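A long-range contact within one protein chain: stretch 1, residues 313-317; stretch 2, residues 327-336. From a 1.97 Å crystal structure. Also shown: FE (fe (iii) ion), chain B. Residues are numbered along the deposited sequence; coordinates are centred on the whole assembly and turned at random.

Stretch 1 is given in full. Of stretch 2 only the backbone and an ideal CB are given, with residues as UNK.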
# COMPACT_ATOMS: atom_id res chain seq x y z
N ALA A 313 1.92 7.50 5.97
CA ALA A 313 1.85 6.06 5.84
C ALA A 313 3.20 5.62 5.28
O ALA A 313 3.93 6.43 4.71
CB ALA A 313 0.72 5.65 4.88
N VAL A 314 3.54 4.35 5.46
CA VAL A 314 4.78 3.80 4.94
C VAL A 314 4.40 2.57 4.13
O VAL A 314 3.60 1.75 4.59
CB VAL A 314 5.74 3.37 6.07
CG1 VAL A 314 6.93 2.62 5.48
CG2 VAL A 314 6.24 4.60 6.83
N SER A 315 4.96 2.43 2.93
CA SER A 315 4.64 1.30 2.07
C SER A 315 5.87 0.80 1.31
O SER A 315 6.84 1.53 1.16
CB SER A 315 3.54 1.69 1.08
OG SER A 315 3.14 0.57 0.30
N SER A 316 5.81 -0.43 0.82
CA SER A 316 6.92 -1.07 0.11
C SER A 316 7.10 -0.63 -1.35
O SER A 316 8.21 -0.72 -1.89
CB SER A 316 6.74 -2.59 0.13
OG SER A 316 5.58 -2.96 -0.62
N ASP A 317 6.03 -0.15 -1.97
CA ASP A 317 6.07 0.27 -3.37
C ASP A 317 6.62 -0.86 -4.24
O ASP A 317 7.27 -0.60 -5.26
CB ASP A 317 6.91 1.54 -3.55
CG ASP A 317 6.82 2.11 -4.96
OD1 ASP A 317 5.74 1.98 -5.58
OD2 ASP A 317 7.81 2.71 -5.45
N UNK A 327 8.95 -6.76 0.83
CA UNK A 327 8.98 -6.73 2.27
C UNK A 327 8.43 -5.39 2.77
O UNK A 327 8.94 -4.33 2.41
CB UNK A 327 10.40 -6.97 2.78
N UNK A 328 7.38 -5.45 3.58
CA UNK A 328 6.81 -4.23 4.13
C UNK A 328 7.67 -3.81 5.32
O UNK A 328 7.95 -2.63 5.52
CB UNK A 328 5.35 -4.43 4.54
N UNK A 329 8.09 -4.80 6.10
CA UNK A 329 8.91 -4.51 7.27
C UNK A 329 10.26 -3.89 6.93
O UNK A 329 10.76 -3.06 7.68
CB UNK A 329 9.13 -5.80 8.07
N UNK A 330 10.83 -4.26 5.79
CA UNK A 330 12.11 -3.68 5.38
C UNK A 330 11.83 -2.20 5.11
O UNK A 330 12.65 -1.33 5.39
CB UNK A 330 12.70 -4.38 4.16
N UNK A 331 10.65 -1.93 4.56
CA UNK A 331 10.27 -0.55 4.26
C UNK A 331 10.15 0.25 5.55
O UNK A 331 10.51 1.43 5.61
CB UNK A 331 8.95 -0.51 3.48
N UNK A 332 9.64 -0.39 6.59
CA UNK A 332 9.49 0.27 7.89
C UNK A 332 10.88 0.59 8.44
O UNK A 332 11.12 1.69 8.97
CB UNK A 332 8.70 -0.61 8.87
N UNK A 333 11.79 -0.37 8.33
CA UNK A 333 13.16 -0.18 8.80
C UNK A 333 13.81 0.97 8.03
O UNK A 333 14.50 1.81 8.61
CB UNK A 333 13.97 -1.47 8.64
N UNK A 334 13.57 1.03 6.73
CA UNK A 334 14.14 2.10 5.92
C UNK A 334 13.51 3.45 6.20
O UNK A 334 14.19 4.47 6.15
CB UNK A 334 13.99 1.77 4.43
N UNK A 335 12.21 3.48 6.49
CA UNK A 335 11.55 4.75 6.80
C UNK A 335 12.24 5.34 8.04
O UNK A 335 12.48 6.54 8.12
CB UNK A 335 10.05 4.56 7.03
N UNK A 336 12.57 4.48 8.99
CA UNK A 336 13.23 4.93 10.22
C UNK A 336 14.66 5.35 9.93
O UNK A 336 15.07 6.47 10.25
CB UNK A 336 13.21 3.83 11.28
FE FE B . 4.48 3.17 -7.09

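Position 327 precedes a helix, with an extended backbone (phi/psi -161/122) and a CB pointing away from stretch 1. Serine, threonine, aspartate or asparagine would suit such a place, since each can accept a bond from a free amide of the first turn. The residue is Ser327, whose OG caps the helix by accepting from N of position 330 at 3.1 Å. Its backbone also takes part in the contact: Ser327 O lies 3.6 Å from Ser316 CB.

At position 328 the CB points sideways, 5.0 Å from Ser316 CB, and the nearby strand end offers mainly backbone. A branched or flexible apolar chain could turn back over it; leucine, isoleucine and methionine are all plausible. Leu328, with chi1 t and chi2 p, does so: its CD1 reaches to 3.9 Å from Val314 O and 4.1 Å from Ser315 CA, covering the chain by packing rather than by hydrogen bonding.

Positions 329 and 330 have helical angles and nothing of stretch 1 within reach of CB, so the contact sets little limit on either. They hold Arg329, which is hydrogen-bonded elsewhere in the structure, and Met330, a selenomethionine.

Position 331 is the most constrained. Its CB points toward stretch 1, and the ideal atom already sits 3.7 Å from Ser315 O, 4.0 Å from Ser316 CA and 4.2 Å from Val314 CG1. With backbone and a valine methyl this near, a small residue such as alanine or glycine fits best, serine being conceivable beside the carbonyl. Ala331 fills the place with one methyl, its CB 4.2 Å from Val314 CG1, and lets helix and loop approach closely.

Position 332 looks sideways, its ideal CB 5.0 Å from Val314 CG1. Many side chains could pass beside the valine, apolar ones most naturally. Met332, also selenomethionine, borders the contact; its N lies 4.2 Å from Val314 CG1.

Position 333 is out of reach and 334 points sideways with nothing nearby, so both tolerate many types. They are Asn333 and Met334, the latter a selenomethionine whose end leads away from stretch 1.

At 335, one helical turn beyond 331, the CB again points toward stretch 1, with the ideal atom 3.8 Å from Val314 CG2. Contact is thus made by the first side-chain carbon, favouring alanine or another small residue. Ala335 CB packs 3.8 Å from Val314 CG2, so the valine meets both alanines along this face of the helix.

Position 336 turns out of reach again and is unrestricted by this contact; it is Cys336.

Stretch 2 327-336: SLRMAMNMAC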
# COMPACT_ATOMS: atom_id res chain seq x y z
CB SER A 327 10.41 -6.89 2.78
OG SER A 327 10.45 -6.84 4.20
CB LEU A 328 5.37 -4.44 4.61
CG LEU A 328 4.77 -3.24 5.36
CD1 LEU A 328 4.75 -2.02 4.44
CD2 LEU A 328 3.37 -3.57 5.84
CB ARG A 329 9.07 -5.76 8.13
CG ARG A 329 7.74 -6.15 8.79
CD ARG A 329 7.83 -7.39 9.65
NE ARG A 329 8.69 -7.19 10.82
CZ ARG A 329 8.90 -8.12 11.74
NH1 ARG A 329 8.30 -9.30 11.64
NH2 ARG A 329 9.71 -7.88 12.77
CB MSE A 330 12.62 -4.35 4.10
CG MSE A 330 13.99 -3.86 3.64
SE MSE A 330 15.43 -4.38 4.86
CE MSE A 330 15.89 -2.65 5.56
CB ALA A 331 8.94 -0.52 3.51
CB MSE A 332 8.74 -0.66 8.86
CG MSE A 332 7.30 -0.93 8.43
SE MSE A 332 6.46 -2.35 9.43
CE MSE A 332 6.14 -1.35 11.10
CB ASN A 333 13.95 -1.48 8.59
CG ASN A 333 15.35 -1.41 9.15
OD1 ASN A 333 16.23 -0.76 8.58
ND2 ASN A 333 15.57 -2.08 10.27
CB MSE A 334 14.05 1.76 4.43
CG MSE A 334 14.98 0.64 4.03
SE MSE A 334 15.07 0.37 2.10
CE MSE A 334 16.47 -0.99 2.07
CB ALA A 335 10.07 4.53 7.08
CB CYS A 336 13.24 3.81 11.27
SG CYS A 336 11.63 3.39 11.96
O HOH W 1 6.74 4.03 -7.43
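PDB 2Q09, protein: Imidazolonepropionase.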